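PDB 3F2K: histone-lysine N-methyltransferase SETMAR from Homo sapiens, which joins a histone-lysine methyltransferase to a mariner transposase domain, the part present here, and acts in DNA double-strand break repair and stalled replication fork restart. Local coordinates for residues F89-P92 and G93-I96; P153-P156 and Y157-D160; S199-F202 and Y203-I207; R213-K216 and C217-N221. All coordinates share one frame; numbering follows the deposited sequence. Where two conformers were deposited one is given.

How the contacts relate
All four contacts are local, each within one continuous stretch of chain, and they follow one another along the sequence. Contact 1 is a surface turn between strand 83-89 and helix 98-115, held by a backbone bond and a glutamate carboxylate. Contacts 2, 3 and 4 are each partly buried. Contact 2 is a proline-rich loop near the magnesium site, where a serine hydroxyl meets backbone carbonyls. Contacts 3 and 4 share helix 202-219: the first sits at its start, with an aromatic pair and bridging waters, the second at its end, with helical bonds and an amide-carboxylate link. Contacts 2 and 4 touch, through Asp-160 and Arg-213.

Contact 1: F89-P92 and G93-I96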
loop_
_atom_site.group_PDB
_atom_site.type_symbol
_atom_site.label_atom_id
_atom_site.label_comp_id
_atom_site.label_asym_id
_atom_site.label_seq_id
_atom_site.Cartn_x
_atom_site.Cartn_y
_atom_site.Cartn_z
ATOM N N PHE A 89 3.090 4.889 12.961
ATOM C CA PHE A 89 2.195 4.122 13.846
ATOM C C PHE A 89 1.207 5.116 14.433
ATOM O O PHE A 89 1.582 6.253 14.696
ATOM C CB PHE A 89 3.016 3.462 14.948
ATOM C CG PHE A 89 3.966 2.446 14.416
ATOM C CD1 PHE A 89 3.570 1.124 14.283
ATOM C CD2 PHE A 89 5.240 2.807 14.014
ATOM C CE1 PHE A 89 4.454 0.162 13.759
ATOM C CE2 PHE A 89 6.121 1.828 13.496
ATOM C CZ PHE A 89 5.714 0.539 13.369
ATOM N N LEU A 90 -0.049 4.699 14.524
ATOM C CA LEU A 90 -1.113 5.523 15.085
ATOM C C LEU A 90 -0.922 5.551 16.594
ATOM O O LEU A 90 -0.897 4.479 17.250
ATOM C CB LEU A 90 -2.456 4.906 14.711
ATOM C CG LEU A 90 -3.793 5.587 15.015
ATOM C CD1 LEU A 90 -3.951 6.786 14.097
ATOM C CD2 LEU A 90 -4.865 4.524 14.814
ATOM N N ASN A 91 -0.741 6.772 17.099
ATOM C CA ASN A 91 -0.381 7.105 18.490
ATOM C C ASN A 91 -1.574 7.575 19.321
ATOM O O ASN A 91 -2.595 8.054 18.786
ATOM C CB ASN A 91 0.670 8.230 18.539
ATOM C CG ASN A 91 1.950 7.885 17.811
ATOM O OD1 ASN A 91 2.453 8.695 17.038
ATOM N ND2 ASN A 91 2.478 6.688 18.048
ATOM N N PRO A 92 -1.463 7.440 20.648
ATOM C CA PRO A 92 -2.562 7.991 21.496
ATOM C C PRO A 92 -2.903 9.432 21.110
ATOM O O PRO A 92 -1.997 10.228 20.819
ATOM C CB PRO A 92 -1.976 7.959 22.928
ATOM C CG PRO A 92 -0.553 7.380 22.805
ATOM C CD PRO A 92 -0.419 6.758 21.424
ATOM N N GLY A 93 -4.191 9.761 21.099
ATOM C CA GLY A 93 -4.656 11.109 20.763
ATOM C C GLY A 93 -5.111 11.251 19.327
ATOM O O GLY A 93 -6.061 11.996 19.037
ATOM N N GLU A 94 -4.416 10.527 18.433
ATOM C CA GLU A 94 -4.599 10.600 16.973
ATOM C C GLU A 94 -5.831 9.862 16.465
ATOM O O GLU A 94 -6.178 8.796 16.977
ATOM C CB GLU A 94 -3.349 10.048 16.252
ATOM C CG GLU A 94 -2.120 10.807 16.648
ATOM C CD GLU A 94 -0.829 10.242 16.084
ATOM O OE1 GLU A 94 -0.822 9.136 15.523
ATOM O OE2 GLU A 94 0.188 10.935 16.214
ATOM N N THR A 95 -6.463 10.417 15.431
ATOM C CA THR A 95 -7.675 9.809 14.902
ATOM C C THR A 95 -7.464 9.450 13.434
ATOM O O THR A 95 -6.646 10.085 12.759
ATOM C CB THR A 95 -8.900 10.689 15.174
ATOM O OG1 THR A 95 -8.714 11.928 14.513
ATOM C CG2 THR A 95 -8.909 11.008 16.642
ATOM N N ILE A 96 -8.132 8.398 12.987
ATOM C CA ILE A 96 -7.912 7.857 11.634
ATOM C C ILE A 96 -8.853 8.638 10.691
ATOM O O ILE A 96 -9.945 8.176 10.386
ATOM C CB ILE A 96 -8.277 6.356 11.612
ATOM C CG1 ILE A 96 -7.470 5.586 12.658
ATOM C CG2 ILE A 96 -8.166 5.765 10.148
ATOM C CD1 ILE A 96 -8.098 4.222 12.951
#
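A type II beta turn running from Asn-91 to Glu-94 reverses the chain just after strand 83-89, and its two end residues grip each other twice. The turn is closed by Glu-94 N, which donates to Asn-91 O at 3.1 Å. In return, the carboxylate of Glu-94 reaches back to the amide of Asn-91: Glu-94 OE1 lies 2.8 Å from Asn-91 N, with a nearly straight N-H...O angle of 168°. The donor stands above the carboxylate plane. Glu-94 CG is placed beside its own backbone N (chi1 -58°) and the chain is extended beyond it, which carries the carboxylate alongside the Asn-91 side chain. These two side chains point the same way, their amide and carboxylate planes 54° apart. Asn-91 OD1 and Glu-94 OE2 are both acceptors, 3.3 Å apart, and form no bond.

The turn belongs to the RNase H-like DDE domain of the mariner transposase, in the connection from an outermost strand of the sheet to helix 98-115. Gly-93 has a positive phi, and a side chain at this position would run into the carbonyl oxygen of Pro-92.

Beyond the polar pair the contact is apolar. Leu-90 and Ile-96 cross at about a right angle, with Leu-90 CD2 meeting Ile-96 CG1 at 3.5 Å, while Leu-90 CD1 lies 4.0 Å from Glu-94 CB. Both branched residues also rest on Met-74 of strand 72-80 and Trp-41 of strand 34-43, and Glu-94 OE1 makes a long, weak ion pair with Lys-100.

Contact 2: P153-P156 and Y157-D160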
loop_
_atom_site.group_PDB
_atom_site.type_symbol
_atom_site.label_atom_id
_atom_site.label_comp_id
_atom_site.label_asym_id
_atom_site.label_seq_id
_atom_site.Cartn_x
_atom_site.Cartn_y
_atom_site.Cartn_z
ATOM N N PRO A 153 -6.869 3.991 -10.515
ATOM C CA PRO A 153 -8.122 3.318 -10.325
ATOM C C PRO A 153 -7.847 2.039 -9.478
ATOM O O PRO A 153 -6.875 1.344 -9.732
ATOM C CB PRO A 153 -8.523 2.902 -11.798
ATOM C CG PRO A 153 -7.841 3.966 -12.637
ATOM C CD PRO A 153 -6.565 4.222 -11.955
ATOM N N HIS A 154 -8.688 1.767 -8.506
ATOM C CA HIS A 154 -8.560 0.519 -7.700
ATOM C C HIS A 154 -9.952 -0.028 -7.401
ATOM O O HIS A 154 -10.810 0.723 -6.943
ATOM C CB HIS A 154 -7.883 0.790 -6.354
ATOM C CG HIS A 154 -7.534 -0.482 -5.631
ATOM N ND1 HIS A 154 -8.267 -0.964 -4.568
ATOM C CD2 HIS A 154 -6.603 -1.418 -5.905
ATOM C CE1 HIS A 154 -7.743 -2.116 -4.165
ATOM N NE2 HIS A 154 -6.739 -2.416 -4.961
ATOM N N PRO A 155 -10.211 -1.311 -7.749
ATOM C CA PRO A 155 -11.564 -1.831 -7.517
ATOM C C PRO A 155 -11.810 -2.257 -6.080
ATOM O O PRO A 155 -10.881 -2.727 -5.400
ATOM C CB PRO A 155 -11.634 -3.078 -8.442
ATOM C CG PRO A 155 -10.182 -3.576 -8.586
ATOM C CD PRO A 155 -9.323 -2.267 -8.439
ATOM N N PRO A 156 -13.038 -2.075 -5.575
ATOM C CA PRO A 156 -13.340 -2.461 -4.225
ATOM C C PRO A 156 -13.096 -3.960 -4.000
ATOM O O PRO A 156 -13.047 -4.732 -4.960
ATOM C CB PRO A 156 -14.833 -2.067 -4.079
ATOM C CG PRO A 156 -14.936 -0.871 -5.070
ATOM C CD PRO A 156 -14.146 -1.337 -6.215
ATOM N N TYR A 157 -12.928 -4.338 -2.731
ATOM C CA TYR A 157 -12.751 -5.718 -2.327
ATOM C C TYR A 157 -11.639 -6.430 -3.021
ATOM O O TYR A 157 -11.791 -7.588 -3.392
ATOM C CB TYR A 157 -14.098 -6.465 -2.466
ATOM C CG TYR A 157 -15.156 -5.816 -1.631
ATOM C CD1 TYR A 157 -15.149 -5.954 -0.242
ATOM C CD2 TYR A 157 -16.139 -5.013 -2.220
ATOM C CE1 TYR A 157 -16.133 -5.332 0.547
ATOM C CE2 TYR A 157 -17.106 -4.372 -1.443
ATOM C CZ TYR A 157 -17.102 -4.553 -0.080
ATOM O OH TYR A 157 -18.067 -3.938 0.678
ATOM N N SER A 158 -10.521 -5.728 -3.237
ATOM C CA SER A 158 -9.439 -6.306 -4.031
ATOM C C SER A 158 -8.046 -6.130 -3.309
ATOM O O SER A 158 -7.151 -5.502 -3.864
ATOM C CB SER A 158 -9.415 -5.599 -5.427
ATOM O OG SER A 158 -10.685 -5.685 -6.060
ATOM N N PRO A 159 -7.855 -6.736 -2.100
ATOM C CA PRO A 159 -6.538 -6.706 -1.430
ATOM C C PRO A 159 -5.528 -7.528 -2.239
ATOM O O PRO A 159 -4.345 -7.323 -2.136
ATOM C CB PRO A 159 -6.831 -7.352 -0.043
ATOM C CG PRO A 159 -8.026 -8.299 -0.303
ATOM C CD PRO A 159 -8.857 -7.488 -1.310
ATOM N N ASP A 160 -6.024 -8.394 -3.134
ATOM C CA ASP A 160 -5.131 -9.217 -3.962
ATOM C C ASP A 160 -4.522 -8.378 -5.106
ATOM O O ASP A 160 -3.721 -8.900 -5.929
ATOM C CB ASP A 160 -5.905 -10.435 -4.575
ATOM C CG ASP A 160 -7.185 -10.041 -5.307
ATOM O OD1 ASP A 160 -7.714 -8.928 -5.062
ATOM O OD2 ASP A 160 -7.704 -10.881 -6.134
#
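His-154 turns the edge of its imidazole to the backbone of Ser-158, whose carbonyl oxygen lies near the ring plane. With CG anti to the backbone N (chi1 -170°), the ring extends across the loop until His-154 NE2 stands 3.3 Å from Ser-158 O. The N-H...O angle of 120° makes this a weak hydrogen bond. One face of the same ring carries Pro-155 CD, 3.7 Å above the plane and offset toward the rim.

Ser-158 points its side chain back at the prolines. Two carbonyl oxygens lie within reach of its hydroxyl, on the same side of it, Ser-158 OG being 3.0 Å from Pro-155 O and 2.8 Å from Pro-156 O; the single proton can serve either acceptor. Pro-155 CG also approaches Ser-158 OG to 3.3 Å, in a residue that is buried. Arg-14 of helix 8-27 also hydrogen-bonds this hydroxyl.

The loop joins strand 150-151 to helix 163-176 in the transposase's RNase H-like fold. It passes close to the magnesium site: the His-154 side chain is about 4 Å from that of the metal ligand Asp-130 and about 8 Å from the magnesium ion.

At the bend, Tyr-157 has positive phi (54°) and its ring lies obliquely to the preceding peptide, with Tyr-157 CD2 3.7 Å from Pro-156 CB. Farther out, the Tyr-157 ring stacks with His-4.

Contact 3: S199-F202 and Y203-I207; sequences STDF and YATGI
One face of the Tyr-203 ring receives Phe-202 CD2, which lies over its centre 3.8 Å above the plane, while water 1 lies in plane at the ring's edge. In turn Tyr-203 CE1 lies in the plane of the Phe-202 ring at its edge. The pair is therefore T-shaped (edge-to-face), with centroids 5.2 Å apart and planes at 81°. Neighbouring residues achieve this through different first torsions: Phe-202 CG is anti to the backbone N (chi1 173°), whereas Tyr-203 CG lies beside its own (chi1 -59°).

Here a type I beta turn, Ser-199 to Phe-202, leads into helix 202-219. Thr-205 N donates to Asp-201 O at 3.2 Å, beginning the helical bonding. Water 1 accepts from Ala-204 N; its very short link to Thr-200 O is doubtful. Water 3 joins Asp-201 OD2, at 2.6 Å, to Thr-205 OG1, and water 2 joins that hydroxyl to Asp-201 O.

Replacing Tyr-203 with an alanine would probably leave the Phe-202 edge without the face it packs on and open a gap in this buried place. Ser-199 OG donates to Asp-201 OD1 at 2.7 Å, holding the carboxylate from above its plane. The other neighbours of Phe-202 include the rings of His-167 and His-171.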
loop_
_atom_site.group_PDB
_atom_site.type_symbol
_atom_site.label_atom_id
_atom_site.label_comp_id
_atom_site.label_asym_id
_atom_site.label_seq_id
_atom_site.Cartn_x
_atom_site.Cartn_y
_atom_site.Cartn_z
ATOM N N SER A 199 15.950 -7.132 1.440
ATOM C CA SER A 199 16.969 -6.821 0.447
ATOM C C SER A 199 16.500 -5.676 -0.442
ATOM O O SER A 199 15.291 -5.317 -0.495
ATOM C CB SER A 199 17.310 -8.106 -0.370
ATOM O OG SER A 199 16.153 -8.503 -1.058
ATOM N N THR A 200 17.439 -5.105 -1.190
ATOM C CA THR A 200 17.109 -3.902 -1.999
ATOM C C THR A 200 16.045 -4.112 -3.104
ATOM O O THR A 200 15.378 -3.134 -3.482
ATOM C CB THR A 200 18.399 -3.288 -2.607
ATOM O OG1 THR A 200 18.977 -4.247 -3.504
ATOM C CG2 THR A 200 19.414 -2.902 -1.512
ATOM N N ASP A 201 15.863 -5.369 -3.607
ATOM C CA ASP A 201 14.911 -5.737 -4.666
ATOM C C ASP A 201 13.530 -6.190 -4.137
ATOM O O ASP A 201 12.633 -6.524 -4.936
ATOM C CB ASP A 201 15.440 -6.971 -5.470
ATOM C CG ASP A 201 15.684 -8.178 -4.583
ATOM O OD1 ASP A 201 16.529 -8.066 -3.652
ATOM O OD2 ASP A 201 15.007 -9.247 -4.758
ATOM N N PHE A 202 13.384 -6.243 -2.809
ATOM C CA PHE A 202 12.166 -6.737 -2.222
ATOM C C PHE A 202 10.923 -5.972 -2.674
ATOM O O PHE A 202 9.850 -6.577 -2.997
ATOM C CB PHE A 202 12.290 -6.746 -0.703
ATOM C CG PHE A 202 11.001 -7.088 0.024
ATOM C CD1 PHE A 202 10.561 -8.390 0.044
ATOM C CD2 PHE A 202 10.245 -6.088 0.654
ATOM C CE1 PHE A 202 9.357 -8.754 0.771
ATOM C CE2 PHE A 202 9.024 -6.379 1.354
ATOM C CZ PHE A 202 8.555 -7.730 1.381
ATOM N N TYR A 203 11.041 -4.646 -2.651
ATOM C CA TYR A 203 9.898 -3.794 -3.049
ATOM C C TYR A 203 9.536 -3.969 -4.524
ATOM O O TYR A 203 8.365 -4.062 -4.872
ATOM C CB TYR A 203 10.158 -2.331 -2.600
ATOM C CG TYR A 203 10.350 -2.285 -1.095
ATOM C CD1 TYR A 203 9.225 -2.322 -0.215
ATOM C CD2 TYR A 203 11.630 -2.274 -0.537
ATOM C CE1 TYR A 203 9.374 -2.353 1.151
ATOM C CE2 TYR A 203 11.805 -2.274 0.863
ATOM C CZ TYR A 203 10.652 -2.295 1.690
ATOM O OH TYR A 203 10.759 -2.272 3.025
ATOM N N ALA A 204 10.553 -4.061 -5.371
ATOM C CA ALA A 204 10.343 -4.129 -6.808
ATOM C C ALA A 204 9.484 -5.339 -7.145
ATOM O O ALA A 204 8.637 -5.257 -8.052
ATOM C CB ALA A 204 11.668 -4.195 -7.529
ATOM N N THR A 205 9.740 -6.427 -6.398
ATOM C CA THR A 205 8.968 -7.690 -6.516
ATOM C C THR A 205 7.473 -7.421 -6.395
ATOM O O THR A 205 6.690 -7.858 -7.236
ATOM C CB THR A 205 9.374 -8.740 -5.482
ATOM O OG1 THR A 205 10.779 -9.032 -5.573
ATOM C CG2 THR A 205 8.610 -10.072 -5.688
ATOM N N GLY A 206 7.072 -6.767 -5.297
ATOM C CA GLY A 206 5.662 -6.497 -5.079
ATOM C C GLY A 206 5.004 -5.688 -6.185
ATOM O O GLY A 206 3.903 -6.017 -6.621
ATOM N N ILE A 207 5.692 -4.627 -6.607
ATOM C CA ILE A 207 5.189 -3.719 -7.606
ATOM C C ILE A 207 5.031 -4.474 -8.913
ATOM O O ILE A 207 3.947 -4.513 -9.491
ATOM C CB ILE A 207 6.164 -2.516 -7.835
ATOM C CG1 ILE A 207 6.257 -1.702 -6.552
ATOM C CG2 ILE A 207 5.714 -1.693 -9.053
ATOM C CD1 ILE A 207 4.978 -0.988 -6.191
HETATM O O HOH W 1 13.020 -2.857 -4.179
HETATM O O HOH W 2 12.793 -7.836 -7.379
HETATM O O HOH W 3 12.619 -9.889 -3.808
#

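Contact 4: R213-K216 and C217-N221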
loop_
_atom_site.group_PDB
_atom_site.type_symbol
_atom_site.label_atom_id
_atom_site.label_comp_id
_atom_site.label_asym_id
_atom_site.label_seq_id
_atom_site.Cartn_x
_atom_site.Cartn_y
_atom_site.Cartn_z
ATOM N N ARG A 213 -0.849 -10.169 -11.821
ATOM C CA ARG A 213 -2.085 -10.232 -11.053
ATOM C C ARG A 213 -3.271 -9.592 -11.807
ATOM O O ARG A 213 -4.410 -10.144 -11.774
ATOM C CB ARG A 213 -1.921 -9.532 -9.720
ATOM C CG ARG A 213 -1.044 -10.393 -8.782
ATOM C CD ARG A 213 -0.903 -9.706 -7.473
ATOM N NE ARG A 213 -0.185 -10.595 -6.564
ATOM C CZ ARG A 213 -0.739 -11.310 -5.591
ATOM N NH1 ARG A 213 -2.040 -11.215 -5.333
ATOM N NH2 ARG A 213 0.040 -12.133 -4.850
ATOM N N TRP A 214 -3.042 -8.434 -12.456
ATOM C CA TRP A 214 -4.096 -7.933 -13.371
ATOM C C TRP A 214 -4.529 -8.981 -14.395
ATOM O O TRP A 214 -5.755 -9.163 -14.668
ATOM C CB TRP A 214 -3.697 -6.626 -14.076
ATOM C CG TRP A 214 -3.530 -5.495 -13.053
ATOM C CD1 TRP A 214 -4.182 -5.318 -11.880
ATOM C CD2 TRP A 214 -2.589 -4.409 -13.174
ATOM N NE1 TRP A 214 -3.708 -4.143 -11.236
ATOM C CE2 TRP A 214 -2.756 -3.568 -12.049
ATOM C CE3 TRP A 214 -1.666 -4.052 -14.153
ATOM C CZ2 TRP A 214 -1.960 -2.414 -11.851
ATOM C CZ3 TRP A 214 -0.887 -2.908 -13.969
ATOM C CH2 TRP A 214 -1.044 -2.105 -12.819
ATOM N N GLN A 215 -3.546 -9.657 -14.972
ATOM C CA GLN A 215 -3.862 -10.643 -16.017
ATOM C C GLN A 215 -4.606 -11.836 -15.474
ATOM O O GLN A 215 -5.515 -12.366 -16.120
ATOM C CB GLN A 215 -2.601 -11.108 -16.775
ATOM C CG GLN A 215 -2.934 -11.966 -18.055
ATOM C CD GLN A 215 -3.809 -11.221 -19.030
ATOM O OE1 GLN A 215 -3.449 -10.136 -19.490
ATOM N NE2 GLN A 215 -4.979 -11.793 -19.368
ATOM N N LYS A 216 -4.243 -12.251 -14.279
ATOM C CA LYS A 216 -4.908 -13.422 -13.678
ATOM C C LYS A 216 -6.340 -13.059 -13.385
ATOM O O LYS A 216 -7.277 -13.887 -13.564
ATOM C CB LYS A 216 -4.202 -13.826 -12.401
ATOM C CG LYS A 216 -2.857 -14.541 -12.620
ATOM C CD LYS A 216 -2.380 -14.988 -11.267
ATOM C CE LYS A 216 -0.908 -15.349 -11.290
ATOM N NZ LYS A 216 -0.678 -16.025 -9.958
ATOM N N CYS A 217 -6.537 -11.786 -12.994
ATOM C CA CYS A 217 -7.872 -11.261 -12.711
ATOM C C CYS A 217 -8.696 -11.254 -13.997
ATOM O O CYS A 217 -9.817 -11.793 -14.012
ATOM C CB CYS A 217 -7.808 -9.869 -12.058
ATOM S SG CYS A 217 -9.495 -9.180 -11.762
ATOM N N VAL A 218 -8.081 -10.800 -15.098
ATOM C CA VAL A 218 -8.768 -10.849 -16.406
ATOM C C VAL A 218 -9.086 -12.327 -16.790
ATOM O O VAL A 218 -10.236 -12.644 -17.276
ATOM C CB VAL A 218 -7.922 -10.119 -17.476
ATOM C CG1 VAL A 218 -8.490 -10.393 -18.910
ATOM C CG2 VAL A 218 -7.921 -8.543 -17.205
ATOM N N ASP A 219 -8.108 -13.206 -16.563
ATOM C CA ASP A 219 -8.236 -14.637 -16.939
ATOM C C ASP A 219 -9.401 -15.310 -16.212
ATOM O O ASP A 219 -10.038 -16.240 -16.761
ATOM C CB ASP A 219 -6.953 -15.417 -16.715
ATOM C CG ASP A 219 -5.825 -15.043 -17.693
ATOM O OD1 ASP A 219 -6.094 -14.535 -18.797
ATOM O OD2 ASP A 219 -4.650 -15.284 -17.328
ATOM N N CYS A 220 -9.648 -14.869 -14.976
ATOM C CA CYS A 220 -10.719 -15.388 -14.128
ATOM C C CYS A 220 -11.998 -14.532 -14.195
ATOM O O CYS A 220 -12.884 -14.648 -13.358
ATOM C CB CYS A 220 -10.196 -15.442 -12.686
ATOM S SG CYS A 220 -8.828 -16.589 -12.453
ATOM N N ASN A 221 -12.098 -13.710 -15.236
ATOM C CA ASN A 221 -13.289 -12.880 -15.524
ATOM C C ASN A 221 -13.670 -11.957 -14.343
ATOM O O ASN A 221 -14.849 -11.650 -14.122
ATOM C CB ASN A 221 -14.491 -13.775 -15.985
ATOM C CG ASN A 221 -14.095 -14.722 -17.073
ATOM O OD1 ASN A 221 -14.086 -15.965 -16.901
ATOM N ND2 ASN A 221 -13.650 -14.160 -18.159
#
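Gln-215 and Asp-219, one helical turn apart, are joined through both backbone and side chains on the more open side of helix 202-219. Gln-215 NE2 donates to Asp-219 OD1 at 3.0 Å, with an N-H...O angle of 160°. The acceptor lies in the amide plane of Gln-215, but the donor comes from above the carboxylate plane, the two flat groups being 44° apart. The approach depends on a bend in the glutamine: CG is anti to the backbone N, then chi2 of 58° folds the amide toward the helix end, where Gln-215 NE2 also lies 3.8 Å from Val-218 CG1. A leucine in place of Gln-215 would probably leave Asp-219 OD1 without its amide partner and the carboxylate freer to turn. Asp-219 is exposed, as is Lys-216, whose extended chain runs outward from the helix and touches Phe-225.

Helical bonding runs beneath both sides. Asp-219 N bonds Gln-215 O at 2.8 Å and Val-218 N bonds Trp-214 O at 2.9 Å, while Cys-220 N reaches Lys-216 O at 2.9 Å. There the helix gives out. Cys-220 is the first residue to leave helical geometry, and Asn-221, with positive phi, is the C-prime residue of a Schellman motif in which its N bonds Val-218 O.

The packed side holds the buried Trp-214 and Cys-217 and faces helix 8-27: Trp-214 packs on Leu-21 and Ile-22, and Cys-217 on Ser-18. The side chain of Arg-213 reaches away from the helix to Asp-160 O, its hydrogen-bond partner in the loop before helix 163-176, and makes a cation-pi contact with Tyr-166 of that helix.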